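Local atomic coordinates of rhodopsin (Todarodes pacificus, PDB entry 2Z73), a protein that detects light for vision at low intensity, coupling the isomerization of 11-cis-retinal to all-trans-retinal to G-protein signalling that activates phospholipase C. Residues F72-F78 / M155-W160; D80-S84 / K305-N311; S122-M126 / I266-F270; A127-R133 / I215-Y220. All coordinates share one frame; numbering follows the deposited sequence.

Contact 1: F72-F78 / M155-W160. With BOG (octyl beta-D-glucopyranoside), chain C.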
# COMPACT_ATOMS: atom_id res chain seq x y z
N PHE A 72 -8.01 7.27 -6.07
CA PHE A 72 -6.79 6.93 -5.34
C PHE A 72 -6.91 5.50 -4.84
O PHE A 72 -5.96 4.72 -4.95
CB PHE A 72 -6.56 7.85 -4.14
CG PHE A 72 -6.38 9.31 -4.49
CD1 PHE A 72 -5.62 9.69 -5.59
CD2 PHE A 72 -6.96 10.30 -3.70
CE1 PHE A 72 -5.45 11.05 -5.90
CE2 PHE A 72 -6.80 11.65 -4.01
CZ PHE A 72 -6.04 12.02 -5.11
N ILE A 73 -8.08 5.16 -4.30
CA ILE A 73 -8.32 3.81 -3.79
C ILE A 73 -8.14 2.79 -4.91
O ILE A 73 -7.53 1.73 -4.72
CB ILE A 73 -9.76 3.66 -3.21
CG1 ILE A 73 -9.84 4.29 -1.82
CG2 ILE A 73 -10.14 2.18 -3.12
CD1 ILE A 73 -11.24 4.22 -1.19
N ILE A 74 -8.68 3.11 -6.08
CA ILE A 74 -8.56 2.22 -7.21
C ILE A 74 -7.10 2.09 -7.59
O ILE A 74 -6.58 0.98 -7.76
CB ILE A 74 -9.41 2.74 -8.40
CG1 ILE A 74 -10.90 2.59 -8.06
CG2 ILE A 74 -9.10 1.96 -9.68
CD1 ILE A 74 -11.84 3.25 -9.04
N ASN A 75 -6.42 3.22 -7.70
CA ASN A 75 -5.01 3.24 -8.06
C ASN A 75 -4.20 2.37 -7.10
O ASN A 75 -3.30 1.63 -7.51
CB ASN A 75 -4.47 4.68 -8.04
CG ASN A 75 -3.02 4.76 -8.48
OD1 ASN A 75 -2.70 4.53 -9.65
ND2 ASN A 75 -2.14 5.08 -7.55
N LEU A 76 -4.53 2.46 -5.81
CA LEU A 76 -3.86 1.68 -4.77
C LEU A 76 -4.11 0.19 -5.01
O LEU A 76 -3.20 -0.63 -4.91
CB LEU A 76 -4.42 2.06 -3.40
CG LEU A 76 -3.50 2.10 -2.18
CD1 LEU A 76 -4.36 2.07 -0.92
CD2 LEU A 76 -2.54 0.92 -2.18
N ALA A 77 -5.36 -0.16 -5.32
CA ALA A 77 -5.71 -1.55 -5.57
C ALA A 77 -5.02 -2.10 -6.81
O ALA A 77 -4.64 -3.27 -6.83
CB ALA A 77 -7.21 -1.69 -5.70
N PHE A 78 -4.85 -1.27 -7.84
CA PHE A 78 -4.18 -1.73 -9.06
C PHE A 78 -2.73 -2.02 -8.68
O PHE A 78 -2.14 -3.02 -9.10
CB PHE A 78 -4.21 -0.64 -10.14
CG PHE A 78 -3.54 -1.05 -11.42
CD1 PHE A 78 -4.28 -1.48 -12.51
CD2 PHE A 78 -2.15 -1.05 -11.52
CE1 PHE A 78 -3.66 -1.90 -13.67
CE2 PHE A 78 -1.52 -1.48 -12.69
CZ PHE A 78 -2.27 -1.91 -13.76
N MET A 155 -2.80 14.17 -9.73
CA MET A 155 -2.11 13.56 -8.59
C MET A 155 -1.62 12.14 -8.88
O MET A 155 -0.46 11.82 -8.62
CB MET A 155 -3.02 13.61 -7.35
CG MET A 155 -3.03 15.00 -6.68
SD MET A 155 -4.45 15.46 -5.64
CE MET A 155 -3.90 14.92 -4.02
N ILE A 156 -2.47 11.27 -9.45
CA ILE A 156 -2.00 9.91 -9.73
C ILE A 156 -0.87 9.93 -10.77
O ILE A 156 0.05 9.12 -10.70
CB ILE A 156 -3.13 8.97 -10.21
CG1 ILE A 156 -3.50 9.27 -11.66
CG2 ILE A 156 -4.34 9.11 -9.31
CD1 ILE A 156 -4.52 8.31 -12.23
N ILE A 157 -0.95 10.86 -11.73
CA ILE A 157 0.10 10.97 -12.74
C ILE A 157 1.41 11.26 -12.02
O ILE A 157 2.47 10.74 -12.39
CB ILE A 157 -0.16 12.12 -13.74
CG1 ILE A 157 -1.34 11.77 -14.64
CG2 ILE A 157 1.08 12.37 -14.57
CD1 ILE A 157 -1.65 12.83 -15.69
N PHE A 158 1.35 12.11 -10.99
CA PHE A 158 2.55 12.41 -10.22
C PHE A 158 2.99 11.11 -9.56
O PHE A 158 4.18 10.76 -9.57
CB PHE A 158 2.27 13.45 -9.13
CG PHE A 158 3.31 13.47 -8.04
CD1 PHE A 158 4.63 13.81 -8.32
CD2 PHE A 158 2.98 13.09 -6.74
CE1 PHE A 158 5.61 13.78 -7.32
CE2 PHE A 158 3.95 13.06 -5.74
CZ PHE A 158 5.27 13.40 -6.03
N VAL A 159 2.03 10.41 -8.97
CA VAL A 159 2.29 9.15 -8.31
C VAL A 159 3.03 8.19 -9.23
O VAL A 159 4.06 7.63 -8.87
CB VAL A 159 1.00 8.45 -7.86
CG1 VAL A 159 1.34 7.16 -7.15
CG2 VAL A 159 0.17 9.38 -6.97
N TRP A 160 2.49 7.98 -10.43
CA TRP A 160 3.12 7.07 -11.37
C TRP A 160 4.52 7.52 -11.74
O TRP A 160 5.46 6.74 -11.66
CB TRP A 160 2.25 6.89 -12.62
CG TRP A 160 1.15 5.87 -12.45
CD1 TRP A 160 -0.06 6.06 -11.85
CD2 TRP A 160 1.18 4.49 -12.86
NE1 TRP A 160 -0.79 4.89 -11.86
CE2 TRP A 160 -0.05 3.92 -12.48
CE3 TRP A 160 2.13 3.69 -13.52
CZ2 TRP A 160 -0.36 2.57 -12.73
CZ3 TRP A 160 1.82 2.36 -13.77
CH2 TRP A 160 0.58 1.81 -13.37
C1 BOG C . -16.72 10.60 -0.04
O1 BOG C . -15.47 10.52 0.49
C2 BOG C . -17.55 10.03 1.08
O2 BOG C . -17.20 8.63 1.41
C3 BOG C . -18.89 10.14 0.53
O3 BOG C . -19.66 9.64 1.56
C4 BOG C . -19.21 11.65 0.17
O4 BOG C . -20.50 11.76 -0.35
C5 BOG C . -18.37 12.16 -0.92
O5 BOG C . -17.07 12.04 -0.36
C6 BOG C . -18.68 13.68 -1.27
O6 BOG C . -17.78 14.13 -2.41
C1' BOG C . -14.75 10.10 -0.64
C2' BOG C . -13.40 10.34 -0.20
C3' BOG C . -12.78 8.99 -0.37
C4' BOG C . -11.91 8.96 0.75
C5' BOG C . -11.01 7.82 0.47
C6' BOG C . -10.66 7.40 1.79
C7' BOG C . -9.83 6.22 1.51
C8' BOG C . -10.02 5.46 2.70
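N75 and W160 meet through the one hydrogen bond between segments 72-78 and 155-160. The indole NE1 of W160 gives its hydrogen to N75 OD1 at 2.9 Å. The donor lies in the carbonyl plane of the amide, but OD1 is tilted out of the indole plane, and the N-H...O angle is bent to 141°. N75 suits this place because its short amide, with CG anti to the backbone N (chi1 -177°), points across the gap between the helices and offers both an acceptor and a donor. ND2 lies beside V159 CG1 and makes a weak hydrogen bond to T125 on helix 104-138.

These residues belong to transmembrane helices 2 and 4 of the rhodopsin-type seven-helix bundle. The segments run nearly parallel, 24° apart, but their axes come no closer than 11.2 Å, a wide spacing bridged by the large F72 and W160 and by the N75 amide meeting the indole partway.

The F72 ring leans toward the second helix and presents an edge to I156, with CD1 4.0 Å from CG2. M155 adds a Met-aromatic contact, its SD at the ring edge, 5.2 Å from the centroid, and its CE methyl 3.8 Å from F72 CZ. At the other end of the interface F78 CE2 touches the edge of the W160 indole at CH2, the two side chains crossing at about a right angle, and a palmitic acid molecule lies against F78.

Contact 2: D80-S84 / K305-N311. With RET (retinal), chain D; PLM (palmitic acid), chain E.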
# COMPACT_ATOMS: atom_id res chain seq x y z
N ASP A 80 -1.49 -2.76 -5.65
CA ASP A 80 -1.41 -3.97 -4.85
C ASP A 80 -1.74 -5.21 -5.66
O ASP A 80 -1.20 -6.30 -5.41
CB ASP A 80 -2.32 -3.83 -3.64
CG ASP A 80 -1.88 -2.73 -2.71
OD1 ASP A 80 -2.67 -2.32 -1.83
OD2 ASP A 80 -0.74 -2.27 -2.87
N PHE A 81 -2.62 -5.06 -6.63
CA PHE A 81 -2.97 -6.19 -7.48
C PHE A 81 -1.71 -6.69 -8.21
O PHE A 81 -1.35 -7.86 -8.10
CB PHE A 81 -4.01 -5.79 -8.53
CG PHE A 81 -4.35 -6.91 -9.47
CD1 PHE A 81 -5.27 -7.88 -9.10
CD2 PHE A 81 -3.69 -7.04 -10.68
CE1 PHE A 81 -5.53 -8.96 -9.93
CE2 PHE A 81 -3.94 -8.12 -11.53
CZ PHE A 81 -4.86 -9.08 -11.15
N THR A 82 -1.07 -5.78 -8.94
CA THR A 82 0.12 -6.08 -9.72
C THR A 82 1.26 -6.60 -8.86
O THR A 82 2.03 -7.46 -9.29
CB THR A 82 0.63 -4.83 -10.50
OG1 THR A 82 -0.47 -4.11 -11.05
CG2 THR A 82 1.57 -5.25 -11.64
N PHE A 83 1.40 -6.07 -7.65
CA PHE A 83 2.46 -6.53 -6.76
C PHE A 83 2.24 -8.01 -6.47
O PHE A 83 3.13 -8.84 -6.65
CB PHE A 83 2.42 -5.75 -5.45
CG PHE A 83 3.62 -5.96 -4.58
CD1 PHE A 83 4.66 -5.03 -4.59
CD2 PHE A 83 3.73 -7.10 -3.78
CE1 PHE A 83 5.79 -5.23 -3.81
CE2 PHE A 83 4.86 -7.30 -3.00
CZ PHE A 83 5.89 -6.37 -3.01
N SER A 84 1.04 -8.32 -6.00
CA SER A 84 0.69 -9.68 -5.65
C SER A 84 0.81 -10.64 -6.83
O SER A 84 1.26 -11.78 -6.66
CB SER A 84 -0.74 -9.71 -5.10
OG SER A 84 -0.90 -8.74 -4.06
N LYS A 305 6.10 -8.44 1.43
CA LYS A 305 5.35 -8.79 0.23
C LYS A 305 3.84 -8.96 0.46
O LYS A 305 3.03 -8.62 -0.41
CB LYS A 305 5.92 -10.06 -0.41
CG LYS A 305 7.32 -9.91 -0.97
CD LYS A 305 7.65 -11.06 -1.91
CE LYS A 305 9.12 -11.11 -2.25
NZ LYS A 305 9.56 -10.15 -3.26
N ALA A 306 3.47 -9.49 1.62
CA ALA A 306 2.06 -9.70 1.92
C ALA A 306 1.33 -8.38 2.14
O ALA A 306 0.12 -8.31 2.03
CB ALA A 306 1.91 -10.60 3.15
N SER A 307 2.09 -7.32 2.42
CA SER A 307 1.46 -6.01 2.64
C SER A 307 0.43 -5.69 1.58
O SER A 307 -0.62 -5.18 1.88
CB SER A 307 2.51 -4.89 2.66
OG SER A 307 1.90 -3.60 2.84
N ALA A 308 0.73 -6.02 0.33
CA ALA A 308 -0.18 -5.71 -0.76
C ALA A 308 -1.50 -6.48 -0.76
O ALA A 308 -2.30 -6.34 -1.69
CB ALA A 308 0.53 -5.89 -2.10
N ILE A 309 -1.75 -7.29 0.26
CA ILE A 309 -2.99 -8.06 0.31
C ILE A 309 -3.85 -7.67 1.50
O ILE A 309 -4.80 -8.39 1.84
CB ILE A 309 -2.74 -9.56 0.47
CG1 ILE A 309 -2.33 -9.83 1.93
CG2 ILE A 309 -1.69 -10.03 -0.53
CD1 ILE A 309 -2.45 -11.25 2.37
N HIS A 310 -3.55 -6.55 2.14
CA HIS A 310 -4.30 -6.19 3.33
C HIS A 310 -5.41 -5.16 3.21
O HIS A 310 -6.46 -5.34 3.80
CB HIS A 310 -3.33 -5.77 4.43
CG HIS A 310 -2.52 -6.91 4.97
ND1 HIS A 310 -1.17 -6.81 5.22
CD2 HIS A 310 -2.87 -8.18 5.30
CE1 HIS A 310 -0.72 -7.97 5.68
NE2 HIS A 310 -1.74 -8.81 5.73
N ASN A 311 -5.20 -4.10 2.45
CA ASN A 311 -6.22 -3.07 2.33
C ASN A 311 -7.61 -3.61 2.03
O ASN A 311 -8.57 -3.25 2.70
CB ASN A 311 -5.81 -2.05 1.26
CG ASN A 311 -4.46 -1.42 1.54
OD1 ASN A 311 -3.90 -1.60 2.62
ND2 ASN A 311 -3.93 -0.68 0.57
C1 RET D . 12.35 0.43 1.04
C2 RET D . 11.75 0.93 2.39
C3 RET D . 10.32 0.51 2.67
C4 RET D . 9.37 0.83 1.50
C5 RET D . 9.93 0.38 0.14
C6 RET D . 11.27 0.19 -0.08
C7 RET D . 11.81 -0.27 -1.43
C8 RET D . 11.65 -1.56 -1.95
C9 RET D . 12.04 -2.16 -3.24
C10 RET D . 11.68 -3.44 -3.35
C11 RET D . 11.80 -4.38 -4.45
C12 RET D . 11.40 -5.69 -4.49
C13 RET D . 10.86 -6.67 -3.47
C14 RET D . 10.48 -7.92 -3.86
C15 RET D . 9.96 -8.93 -2.94
C16 RET D . 13.40 1.43 0.57
C17 RET D . 13.14 -0.87 1.39
C18 RET D . 8.80 0.19 -0.83
C19 RET D . 12.72 -1.33 -4.30
C20 RET D . 10.79 -6.18 -2.00
C1 PLM E . -14.22 -1.25 -17.28
O2 PLM E . -14.91 -2.13 -17.78
C2 PLM E . -13.71 -1.44 -15.85
C3 PLM E . -12.18 -1.46 -15.74
C4 PLM E . -11.71 -2.75 -15.09
C5 PLM E . -10.26 -2.69 -14.71
C6 PLM E . -9.84 -3.99 -14.08
C7 PLM E . -8.34 -4.16 -14.18
C8 PLM E . -7.86 -5.49 -13.56
C9 PLM E . -6.36 -5.48 -13.25
CA PLM E . -5.53 -6.04 -14.37
CB PLM E . -4.14 -5.45 -14.35
CC PLM E . -3.17 -6.28 -15.18
CD PLM E . -1.78 -5.67 -15.15
CE PLM E . -0.75 -6.74 -14.90
CF PLM E . 0.23 -6.88 -16.05
CG PLM E . 1.27 -7.97 -15.77
O HOH W 1 1.18 -10.00 -1.95
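A308 packs its methyl group among three residues of segment 80-84. D80 CB lies 3.8 Å from A308 CB, F83 places CD2 at the same distance from that methyl, and S84 OG is close by. A small side chain fits here because the backbones come very near, the CA atoms of D80 and A308 being only 4.6 Å apart.

A chi1 of -169° stretches F83 away from its own backbone N and swings the ring toward K305: CB of the lysine lies at the ring edge, in plane, 3.9 Å from CE2. S84 turns its hydroxyl back to its own helix, where OG donates to D80 O at 2.8 Å; that carbonyl also takes the backbone N-H of S84, from the opposite face of its plane. A water then donates to both S84 OG and K305 O, tying the two segments together.

Here transmembrane helices 2 and 7 of the opsin bundle meet beside the chromophore, for K305 NZ is covalently joined to retinal C15 and also hydrogen-bonded to Y111. N311 opens the NPxxY motif of class A receptors.

The side chains of D80 and N311 cross at about a right angle, with carboxylate and amide planes 61° apart; OD1 and ND2 are 3.2 Å apart, but the angle is too poor for a hydrogen bond. OD2 is held instead by S122 of helix 104-138. Replacing D80 with an alanine would probably leave S122 without this acceptor and open a gap where the carboxylate faces N311.

Contact 3: S122-M126 / I266-F270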
# COMPACT_ATOMS: atom_id res chain seq x y z
N SER A 122 2.18 2.42 -3.65
CA SER A 122 1.16 2.26 -2.63
C SER A 122 1.22 3.33 -1.53
O SER A 122 0.18 3.82 -1.09
CB SER A 122 1.21 0.85 -2.05
OG SER A 122 0.65 -0.06 -2.97
N ILE A 123 2.42 3.70 -1.08
CA ILE A 123 2.53 4.74 -0.05
C ILE A 123 2.28 6.13 -0.62
O ILE A 123 1.63 6.95 0.02
CB ILE A 123 3.92 4.78 0.61
CG1 ILE A 123 4.89 3.89 -0.17
CG2 ILE A 123 3.81 4.42 2.08
CD1 ILE A 123 6.33 4.06 0.25
N MET A 124 2.80 6.39 -1.82
CA MET A 124 2.59 7.71 -2.41
C MET A 124 1.10 7.91 -2.72
O MET A 124 0.58 9.03 -2.64
CB MET A 124 3.43 7.88 -3.68
CG MET A 124 3.48 9.31 -4.16
SD MET A 124 3.85 10.48 -2.82
CE MET A 124 5.62 10.43 -2.78
N THR A 125 0.42 6.82 -3.08
CA THR A 125 -1.00 6.93 -3.36
C THR A 125 -1.65 7.26 -2.03
O THR A 125 -2.51 8.12 -1.96
CB THR A 125 -1.60 5.61 -3.90
OG1 THR A 125 -1.00 5.27 -5.14
CG2 THR A 125 -3.10 5.75 -4.10
N MET A 126 -1.22 6.56 -0.98
CA MET A 126 -1.76 6.83 0.34
C MET A 126 -1.50 8.29 0.68
O MET A 126 -2.34 8.96 1.28
CB MET A 126 -1.14 5.89 1.39
CG MET A 126 -1.71 4.48 1.36
SD MET A 126 -1.02 3.36 2.61
CE MET A 126 -0.75 1.86 1.65
N ILE A 266 -4.46 1.58 6.98
CA ILE A 266 -3.79 0.98 5.84
C ILE A 266 -2.36 1.50 5.74
O ILE A 266 -1.46 0.79 5.27
CB ILE A 266 -4.56 1.23 4.51
CG1 ILE A 266 -4.64 2.72 4.19
CG2 ILE A 266 -5.98 0.64 4.63
CD1 ILE A 266 -5.39 3.02 2.89
N VAL A 267 -2.16 2.74 6.19
CA VAL A 267 -0.82 3.32 6.19
C VAL A 267 -0.01 2.58 7.27
O VAL A 267 1.13 2.18 7.05
CB VAL A 267 -0.85 4.83 6.51
CG1 VAL A 267 0.53 5.33 6.91
CG2 VAL A 267 -1.30 5.59 5.29
N SER A 268 -0.62 2.40 8.43
CA SER A 268 0.05 1.72 9.53
C SER A 268 0.41 0.32 9.09
O SER A 268 1.47 -0.20 9.45
CB SER A 268 -0.88 1.62 10.74
OG SER A 268 -1.58 2.84 10.93
N GLN A 269 -0.48 -0.28 8.31
CA GLN A 269 -0.27 -1.63 7.80
C GLN A 269 0.98 -1.67 6.93
O GLN A 269 1.86 -2.52 7.09
CB GLN A 269 -1.51 -2.07 7.01
CG GLN A 269 -1.37 -3.38 6.28
CD GLN A 269 -0.79 -3.20 4.90
OE1 GLN A 269 -1.46 -2.71 3.99
NE2 GLN A 269 0.46 -3.59 4.73
N PHE A 270 1.06 -0.71 6.01
CA PHE A 270 2.19 -0.61 5.10
C PHE A 270 3.50 -0.49 5.87
O PHE A 270 4.42 -1.28 5.66
CB PHE A 270 2.01 0.61 4.19
CG PHE A 270 3.06 0.73 3.13
CD1 PHE A 270 4.30 1.29 3.43
CD2 PHE A 270 2.83 0.23 1.86
CE1 PHE A 270 5.31 1.35 2.46
CE2 PHE A 270 3.83 0.27 0.89
CZ PHE A 270 5.07 0.83 1.19
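Segments 122-126 and 266-270 run roughly antiparallel, at 153°, with their axes 10.6 Å apart at closest approach and the CA atoms of M126 and V267 forming the nearest pair. Large apolar side chains fill the space. I123 lays its CG2 methyl over one face of the F270 ring, a CH-pi contact with the carbon 3.6 Å from the centroid, while CG1 and CD1 lie against CZ and CE1. With chi1 at -175° the ring of F270 extends from its own helix out across the gap. M126, long and flexible, slides past V267 in the opposite sense, its SD 3.5 Å from V267 CG2. A bend at chi3 then brings its CE methyl to F270 CD2 at 3.9 Å. A leucine in place of F270 would probably deprive the I123 methyl of its aromatic face and leave M126 CE less firmly packed. S122 CB adds a contact to F270 CE2.

The buried interface joins transmembrane helices 3 and 6 close to the retinal, which the F270 side chain approaches to about 4 Å between nearest atoms. F270 stacks on W274, and F209 of helix 195-224 touches both I123 and F270; I266 packs on helix 311-318.

Contact 4: A127-R133 / I215-Y220. With BOG (octyl beta-D-glucopyranoside), chain C.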
# COMPACT_ATOMS: atom_id res chain seq x y z
N ALA A 127 -0.34 8.80 0.27
CA ALA A 127 -0.01 10.20 0.53
C ALA A 127 -1.09 11.08 -0.10
O ALA A 127 -1.62 11.98 0.55
CB ALA A 127 1.36 10.53 -0.06
N MET A 128 -1.41 10.83 -1.37
CA MET A 128 -2.44 11.60 -2.06
C MET A 128 -3.77 11.47 -1.33
O MET A 128 -4.59 12.40 -1.33
CB MET A 128 -2.63 11.11 -3.50
CG MET A 128 -1.40 11.19 -4.36
SD MET A 128 -0.66 12.82 -4.28
CE MET A 128 1.05 12.37 -4.03
N ILE A 129 -3.99 10.31 -0.71
CA ILE A 129 -5.22 10.09 0.01
C ILE A 129 -5.20 10.89 1.30
O ILE A 129 -6.23 11.41 1.74
CB ILE A 129 -5.43 8.61 0.35
CG1 ILE A 129 -5.56 7.79 -0.94
CG2 ILE A 129 -6.70 8.45 1.20
CD1 ILE A 129 -5.67 6.29 -0.71
N SER A 130 -4.02 10.98 1.91
CA SER A 130 -3.87 11.72 3.16
C SER A 130 -4.07 13.21 2.91
O SER A 130 -4.46 13.96 3.81
CB SER A 130 -2.48 11.49 3.75
OG SER A 130 -1.49 12.12 2.96
N ILE A 131 -3.80 13.63 1.68
CA ILE A 131 -3.96 15.03 1.30
C ILE A 131 -5.43 15.36 1.16
O ILE A 131 -5.91 16.40 1.62
CB ILE A 131 -3.24 15.32 -0.01
CG1 ILE A 131 -1.74 15.10 0.17
CG2 ILE A 131 -3.52 16.73 -0.46
CD1 ILE A 131 -0.93 15.36 -1.07
N ASP A 132 -6.16 14.46 0.50
CA ASP A 132 -7.59 14.65 0.32
C ASP A 132 -8.23 14.73 1.69
O ASP A 132 -9.09 15.58 1.93
CB ASP A 132 -8.19 13.48 -0.47
CG ASP A 132 -9.69 13.47 -0.44
OD1 ASP A 132 -10.27 12.62 0.25
OD2 ASP A 132 -10.29 14.32 -1.11
N ARG A 133 -7.81 13.85 2.59
CA ARG A 133 -8.34 13.83 3.94
C ARG A 133 -8.12 15.19 4.62
O ARG A 133 -9.01 15.70 5.30
CB ARG A 133 -7.68 12.72 4.76
CG ARG A 133 -8.08 11.31 4.35
CD ARG A 133 -9.59 11.08 4.44
NE ARG A 133 -10.29 11.72 3.32
CZ ARG A 133 -11.61 11.87 3.24
NH1 ARG A 133 -12.41 11.44 4.21
NH2 ARG A 133 -12.13 12.48 2.19
N ILE A 215 4.56 13.64 3.94
CA ILE A 215 3.27 14.12 3.47
C ILE A 215 2.20 13.52 4.37
O ILE A 215 1.31 14.23 4.85
CB ILE A 215 3.01 13.69 2.01
CG1 ILE A 215 4.04 14.34 1.09
CG2 ILE A 215 1.63 14.10 1.59
CD1 ILE A 215 3.90 13.94 -0.36
N ILE A 216 2.29 12.22 4.61
CA ILE A 216 1.32 11.55 5.48
C ILE A 216 1.24 12.25 6.83
O ILE A 216 0.21 12.85 7.15
CB ILE A 216 1.71 10.06 5.68
CG1 ILE A 216 1.47 9.29 4.38
CG2 ILE A 216 0.91 9.46 6.81
CD1 ILE A 216 2.17 7.95 4.32
N PHE A 217 2.31 12.19 7.62
CA PHE A 217 2.35 12.82 8.94
C PHE A 217 1.91 14.28 8.93
O PHE A 217 1.16 14.72 9.81
CB PHE A 217 3.76 12.71 9.56
CG PHE A 217 3.97 13.57 10.79
CD1 PHE A 217 4.38 14.90 10.66
CD2 PHE A 217 3.74 13.07 12.06
CE1 PHE A 217 4.56 15.71 11.79
CE2 PHE A 217 3.92 13.87 13.19
CZ PHE A 217 4.33 15.19 13.05
N PHE A 218 2.39 15.04 7.94
CA PHE A 218 2.04 16.45 7.82
C PHE A 218 0.55 16.64 7.62
O PHE A 218 -0.01 17.65 8.01
CB PHE A 218 2.80 17.08 6.65
CG PHE A 218 2.37 18.49 6.32
CD1 PHE A 218 1.23 18.72 5.55
CD2 PHE A 218 3.09 19.58 6.79
CE1 PHE A 218 0.83 20.01 5.24
CE2 PHE A 218 2.70 20.88 6.49
CZ PHE A 218 1.57 21.10 5.72
N CYS A 219 -0.09 15.65 7.00
CA CYS A 219 -1.53 15.71 6.75
C CYS A 219 -2.34 15.20 7.93
O CYS A 219 -3.34 15.81 8.32
CB CYS A 219 -1.89 14.89 5.50
SG CYS A 219 -1.50 15.70 3.93
N TYR A 220 -1.93 14.08 8.51
CA TYR A 220 -2.66 13.55 9.63
C TYR A 220 -2.40 14.34 10.89
O TYR A 220 -3.32 14.63 11.65
CB TYR A 220 -2.34 12.06 9.83
CG TYR A 220 -2.91 11.23 8.70
CD1 TYR A 220 -4.28 11.23 8.44
CD2 TYR A 220 -2.08 10.51 7.85
CE1 TYR A 220 -4.80 10.55 7.36
CE2 TYR A 220 -2.59 9.82 6.76
CZ TYR A 220 -3.96 9.84 6.52
OH TYR A 220 -4.47 9.19 5.42
C1 BOG C . -16.72 10.60 -0.04
O1 BOG C . -15.47 10.52 0.49
C2 BOG C . -17.55 10.03 1.08
O2 BOG C . -17.20 8.63 1.41
C3 BOG C . -18.89 10.14 0.53
O3 BOG C . -19.66 9.64 1.56
C4 BOG C . -19.21 11.65 0.17
O4 BOG C . -20.50 11.76 -0.35
C5 BOG C . -18.37 12.16 -0.92
O5 BOG C . -17.07 12.04 -0.36
C6 BOG C . -18.68 13.68 -1.27
O6 BOG C . -17.78 14.13 -2.41
C1' BOG C . -14.75 10.10 -0.64
C2' BOG C . -13.40 10.34 -0.20
C3' BOG C . -12.78 8.99 -0.37
C4' BOG C . -11.91 8.96 0.75
C5' BOG C . -11.01 7.82 0.47
C6' BOG C . -10.66 7.40 1.79
C7' BOG C . -9.83 6.22 1.51
C8' BOG C . -10.02 5.46 2.70
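D132 OD1 is gripped by two nitrogens of R133, the neighbouring residue in segment 127-133. NH2 forms a salt bridge to it at 2.7 Å, on the syn side but tilted out of the carboxylate plane, and NE adds a weak hydrogen bond. R133 bends at chi2 and chi3 to fold back this way, while the detergent octyl glucoside lays its C4' over the centre of one guanidinium face. NH1 pairs with E256 of helix 246-286.

Toward segment 215-220, S130 is the knob in a hole formed by I215, I216, C219 and Y220. A serine fits because the helices are close, 8.6 Å between axes, and nearly parallel at 16°. Its CB rests 3.4 Å from Y220 CE2, and its O is 3.2 Å from C219 CB. I215 CG2 bridges A127 CB and I131 CG1, the latter at 3.8 Å, and C219 SG also touches I131.

This is the cytoplasmic end of transmembrane helix 3 packed on helix 5. D132, R133 and the following tyrosine form the D(E)RY motif of class A receptors, and the link from R133 to E256 on transmembrane helix 6 is consistent with the ionic lock of an inactive state.

Helix 104-138 carries both contact 3 and contact 4, reaching helix 246-286 in one and helix 195-224 in the other, while helix 70-87 serves contacts 1 and 2. Contacts 2, 3 and 4 are buried; contact 1 is partly buried, with several residues, F78 and W160 among them, partly exposed. Near the centre of the chain contact 3 is almost wholly apolar, whereas contact 2, which holds the Schiff-base lysine, mixes apolar packing with polar groups and one bridging water. Contact 1 spans a wide gap by one amide-indole bond together with the F72 ring; contact 4 closes a narrow one with a serine. S122 and D80 join contacts 2 and 3, and F72 of contact 1 packs on I129 of contact 4.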